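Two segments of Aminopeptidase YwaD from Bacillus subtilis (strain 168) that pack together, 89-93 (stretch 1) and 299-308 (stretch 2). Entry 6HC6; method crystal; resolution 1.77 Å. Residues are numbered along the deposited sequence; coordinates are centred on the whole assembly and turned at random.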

ATOM      1  N   VAL A  89      -5.654  11.147  16.059  1.00 28.32           N
ATOM      2  CA  VAL A  89      -5.739   9.775  15.577  1.00 26.21           C
ATOM      3  C   VAL A  89      -7.155   9.567  15.074  1.00 35.37           C
ATOM      4  O   VAL A  89      -8.124   9.740  15.828  1.00 31.91           O
ATOM      5  CB  VAL A  89      -5.378   8.751  16.664  1.00 31.38           C
ATOM      6  CG1 VAL A  89      -5.551   7.316  16.125  1.00 28.54           C
ATOM      7  CG2 VAL A  89      -3.950   8.964  17.142  1.00 39.01           C
ATOM      8  N   GLN A  90      -7.280   9.231  13.799  1.00 26.41           N
ATOM      9  CA  GLN A  90      -8.569   9.022  13.155  1.00 29.15           C
ATOM     10  C   GLN A  90      -8.755   7.524  12.935  1.00 31.81           C
ATOM     11  O   GLN A  90      -8.056   6.926  12.118  1.00 24.72           O
ATOM     12  CB  GLN A  90      -8.635   9.787  11.835  1.00 25.71           C
ATOM     13  CG  GLN A  90      -9.880   9.522  11.017  1.00 23.87           C
ATOM     14  CD  GLN A  90      -9.879  10.298   9.712  1.00 27.36           C
ATOM     15  OE1 GLN A  90      -9.075  10.031   8.821  1.00 26.73           O
ATOM     16  NE2 GLN A  90     -10.781  11.272   9.599  1.00 28.15           N
ATOM     17  N   ARG A  91      -9.717   6.928  13.637  1.00 29.54           N
ATOM     18  CA  ARG A  91      -9.941   5.488  13.542  1.00 29.33           C
ATOM     19  C   ARG A  91     -11.033   5.152  12.529  1.00 26.15           C
ATOM     20  O   ARG A  91     -11.953   5.936  12.294  1.00 29.46           O
ATOM     21  CB  ARG A  91     -10.308   4.924  14.917  1.00 30.27           C
ATOM     22  CG  ARG A  91      -9.289   5.278  15.982  1.00 36.07           C
ATOM     23  CD  ARG A  91      -9.515   4.513  17.284  1.00 44.32           C
ATOM     24  NE  ARG A  91      -8.538   4.907  18.297  1.00 44.38           N
ATOM     25  CZ  ARG A  91      -7.306   4.414  18.388  1.00 46.06           C
ATOM     26  NH1 ARG A  91      -6.891   3.483  17.538  1.00 40.14           N
ATOM     27  NH2 ARG A  91      -6.490   4.847  19.339  1.00 58.11           N
ATOM     28  N   PHE A  92     -10.918   3.978  11.908  1.00 27.30           N
ATOM     29  CA  PHE A  92     -11.927   3.552  10.946  1.00 28.63           C
ATOM     30  C   PHE A  92     -11.967   2.034  10.883  1.00 23.85           C
ATOM     31  O   PHE A  92     -10.956   1.367  11.102  1.00 24.54           O
ATOM     32  CB  PHE A  92     -11.660   4.127   9.549  1.00 22.90           C
ATOM     33  CG  PHE A  92     -10.289   3.831   9.019  1.00 23.95           C
ATOM     34  CD1 PHE A  92      -9.210   4.660   9.330  1.00 22.81           C
ATOM     35  CD2 PHE A  92     -10.078   2.746   8.177  1.00 22.35           C
ATOM     36  CE1 PHE A  92      -7.932   4.390   8.829  1.00 21.14           C
ATOM     37  CE2 PHE A  92      -8.800   2.467   7.668  1.00 20.99           C
ATOM     38  CZ  PHE A  92      -7.729   3.280   8.001  1.00 22.61           C
ATOM     39  N   ASN A  93     -13.148   1.496  10.583  1.00 25.61           N
ATOM     40  CA  ASN A  93     -13.310   0.054  10.469  1.00 27.74           C
ATOM     41  C   ASN A  93     -12.722  -0.455   9.156  1.00 25.66           C
ATOM     42  O   ASN A  93     -12.738   0.230   8.128  1.00 25.64           O
ATOM     43  CB  ASN A  93     -14.785  -0.342  10.545  1.00 26.42           C
ATOM     44  CG  ASN A  93     -15.434   0.053  11.857  1.00 30.73           C
ATOM     45  OD1 ASN A  93     -14.760   0.266  12.862  1.00 32.16           O
ATOM     46  ND2 ASN A  93     -16.758   0.130  11.855  1.00 35.87           N
ATOM     47  N   LEU A 299      -7.546   2.155   2.178  1.00 18.69           N
ATOM     48  CA  LEU A 299      -8.699   2.307   3.067  1.00 21.85           C
ATOM     49  C   LEU A 299      -8.572   3.530   3.963  1.00 21.04           C
ATOM     50  O   LEU A 299      -9.583   4.181   4.271  1.00 20.07           O
ATOM     51  CB  LEU A 299      -8.889   1.055   3.917  1.00 21.65           C
ATOM     52  CG  LEU A 299      -9.209  -0.199   3.101  1.00 21.94           C
ATOM     53  CD1 LEU A 299      -9.595  -1.338   4.040  1.00 22.65           C
ATOM     54  CD2 LEU A 299     -10.316   0.066   2.080  1.00 20.44           C
ATOM     55  N   GLY A 300      -7.361   3.853   4.397  1.00 19.71           N
ATOM     56  CA  GLY A 300      -7.175   4.993   5.278  1.00 18.82           C
ATOM     57  C   GLY A 300      -7.295   6.316   4.555  1.00 22.90           C
ATOM     58  O   GLY A 300      -7.954   7.233   5.050  1.00 18.97           O
ATOM     59  N   SER A 301      -6.660   6.438   3.383  1.00 15.10           N
ATOM     60  CA  SER A 301      -6.798   7.690   2.642  1.00 16.88           C
ATOM     61  C   SER A 301      -8.217   7.868   2.105  1.00 23.78           C
ATOM     62  O   SER A 301      -8.731   8.996   2.071  1.00 21.48           O
ATOM     63  CB  SER A 301      -5.763   7.752   1.512  1.00 16.89           C
ATOM     64  OG  SER A 301      -5.864   6.614   0.687  1.00 19.42           O
ATOM     65  N   SER A 302      -8.878   6.778   1.704  1.00 19.65           N
ATOM     66  CA  SER A 302     -10.275   6.892   1.287  1.00 23.72           C
ATOM     67  C   SER A 302     -11.148   7.382   2.436  1.00 20.96           C
ATOM     68  O   SER A 302     -11.981   8.276   2.259  1.00 24.17           O
ATOM     69  CB  SER A 302     -10.796   5.551   0.767  1.00 25.81           C
ATOM     70  OG  SER A 302     -10.164   5.208  -0.454  1.00 28.49           O
ATOM     71  N   HIS A 303     -10.971   6.802   3.627  1.00 22.85           N
ATOM     72  CA  HIS A 303     -11.714   7.276   4.790  1.00 21.16           C
ATOM     73  C   HIS A 303     -11.425   8.747   5.049  1.00 22.70           C
ATOM     74  O   HIS A 303     -12.343   9.544   5.275  1.00 28.07           O
ATOM     75  CB  HIS A 303     -11.353   6.454   6.025  1.00 19.93           C
ATOM     76  CG  HIS A 303     -12.116   6.849   7.251  1.00 28.88           C
ATOM     77  ND1 HIS A 303     -13.361   6.338   7.546  1.00 34.87           N
ATOM     78  CD2 HIS A 303     -11.816   7.712   8.252  1.00 32.21           C
ATOM     79  CE1 HIS A 303     -13.795   6.864   8.679  1.00 30.10           C
ATOM     80  NE2 HIS A 303     -12.876   7.703   9.126  1.00 32.37           N
ATOM     81  N   TYR A 304     -10.144   9.119   5.019  1.00 21.28           N
ATOM     82  CA  TYR A 304      -9.752  10.490   5.332  1.00 18.23           C
ATOM     83  C   TYR A 304     -10.389  11.477   4.366  1.00 25.54           C
ATOM     84  O   TYR A 304     -11.007  12.467   4.785  1.00 24.62           O
ATOM     85  CB  TYR A 304      -8.226  10.631   5.296  1.00 18.05           C
ATOM     86  CG  TYR A 304      -7.799  12.030   5.665  1.00 18.86           C
ATOM     87  CD1 TYR A 304      -7.720  12.413   6.993  1.00 23.13           C
ATOM     88  CD2 TYR A 304      -7.548  12.991   4.687  1.00 19.68           C
ATOM     89  CE1 TYR A 304      -7.378  13.704   7.346  1.00 23.51           C
ATOM     90  CE2 TYR A 304      -7.208  14.299   5.036  1.00 20.65           C
ATOM     91  CZ  TYR A 304      -7.119  14.636   6.370  1.00 22.99           C
ATOM     92  OH  TYR A 304      -6.758  15.912   6.752  1.00 21.31           O
ATOM     93  N   VAL A 305     -10.231  11.244   3.062  1.00 22.16           N
ATOM     94  CA  VAL A 305     -10.775  12.190   2.091  1.00 18.53           C
ATOM     95  C   VAL A 305     -12.292  12.202   2.159  1.00 22.48           C
ATOM     96  O   VAL A 305     -12.927  13.255   2.019  1.00 27.91           O
ATOM     97  CB  VAL A 305     -10.270  11.858   0.674  1.00 23.88           C
ATOM     98  CG1 VAL A 305     -10.994  12.716  -0.367  1.00 25.95           C
ATOM     99  CG2 VAL A 305      -8.747  12.052   0.596  1.00 23.52           C
ATOM    100  N   ASP A 306     -12.902  11.031   2.372  1.00 22.79           N
ATOM    101  CA  ASP A 306     -14.360  10.978   2.449  1.00 30.20           C
ATOM    102  C   ASP A 306     -14.894  11.847   3.569  1.00 30.43           C
ATOM    103  O   ASP A 306     -16.020  12.350   3.476  1.00 34.25           O
ATOM    104  CB  ASP A 306     -14.827   9.537   2.649  1.00 29.94           C
ATOM    105  CG  ASP A 306     -14.792   8.732   1.370  1.00 47.05           C
ATOM    106  OD1 ASP A 306     -14.668   9.342   0.285  1.00 47.23           O
ATOM    107  OD2 ASP A 306     -14.884   7.486   1.454  1.00 57.66           O
ATOM    108  N   HIS A 307     -14.120  12.035   4.632  1.00 29.16           N
ATOM    109  CA  HIS A 307     -14.598  12.769   5.793  1.00 28.34           C
ATOM    110  C   HIS A 307     -14.128  14.220   5.822  1.00 38.40           C
ATOM    111  O   HIS A 307     -14.389  14.921   6.806  1.00 36.28           O
ATOM    112  CB  HIS A 307     -14.196  12.041   7.075  1.00 27.56           C
ATOM    113  CG  HIS A 307     -15.040  10.837   7.355  1.00 48.19           C
ATOM    114  ND1 HIS A 307     -16.081  10.852   8.259  1.00 52.26           N
ATOM    115  CD2 HIS A 307     -15.016   9.588   6.828  1.00 47.90           C
ATOM    116  CE1 HIS A 307     -16.655   9.662   8.284  1.00 54.78           C
ATOM    117  NE2 HIS A 307     -16.028   8.877   7.427  1.00 53.46           N
ATOM    118  N   LEU A 308     -13.456  14.692   4.770  1.00 26.61           N
ATOM    119  CA  LEU A 308     -13.228  16.126   4.634  1.00 25.64           C
ATOM    120  C   LEU A 308     -14.549  16.838   4.379  1.00 29.54           C
ATOM    121  O   LEU A 308     -15.410  16.345   3.641  1.00 30.45           O
ATOM    122  CB  LEU A 308     -12.253  16.412   3.485  1.00 24.44           C
ATOM    123  CG  LEU A 308     -10.824  15.900   3.697  1.00 23.73           C
ATOM    124  CD1 LEU A 308      -9.965  16.095   2.443  1.00 25.90           C
ATOM    125  CD2 LEU A 308     -10.205  16.579   4.894  1.00 27.90           C
TER
HETATM  126  O   HOH W   1     -10.952  13.348   7.448  1.00 27.43           O
HETATM  127  O   HOH W   2     -13.201   8.789  11.632  1.00 51.69           O

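Strand 89-93 lies across helix 299-306 at 111° between their N-to-C directions, the axes approaching to 9.4 Å. Strand alternation sorts the side chains: Gln90 and Phe92 point toward the helix, Arg91 and Asn93 away. No direct hydrogen bond joins the two stretches; van der Waals and aromatic packing hold them together, with two waters bridging.

Phe92 adopts chi1 p (54°) with chi2 at -86°, which lays its ring along the first turn of the helix. The tip of the ring reaches Gly300, with CZ 3.3 Å from Gly300 CA, and an ideal CB on this glycine would fall only 3.2 Å from Phe92 CZ; the missing side chain leaves room for the ring. Nearby, Phe92 CE2 packs 4.0 Å from Leu299 CB, an apolar contact.

His303, one turn along, has chi1 t (-178°) and chi2 86°. This conformation sets the face of the imidazole against the Phe92 methylene: Phe92 CB sits 3.5 Å from the centroid of the His303 ring, 11° off its normal, a CH-pi contact over the face. The two rings themselves are nearly parallel (24°) but slid apart, with centroids 5.2 Å apart, so they barely overlap. At the outer end of the imidazole, His303 NE2 is 2.8 Å from the oxygen of water 2, which donates to Arg91 O at 3.2 Å, linking side chain to strand backbone.

Gln90 is extended through chi1 and chi2 (both t), carrying its amide to the helix, and chi3 of 68° turns that amide so that OE1 meets the edge of the Tyr304 ring (chi1 t, chi2 81°), 3.3 Å from Tyr304 CD1, while NE2 reaches water 1. Gln90 CD lies at the edge of the His303 ring, 3.5 Å from His303 CD2. Gln90 OE1 is also hydrogen-bonded elsewhere in the structure. Gln90 NE2 donates to water 1 (3.0 Å to its oxygen), which in turn donates to Tyr304 O at 2.8 Å.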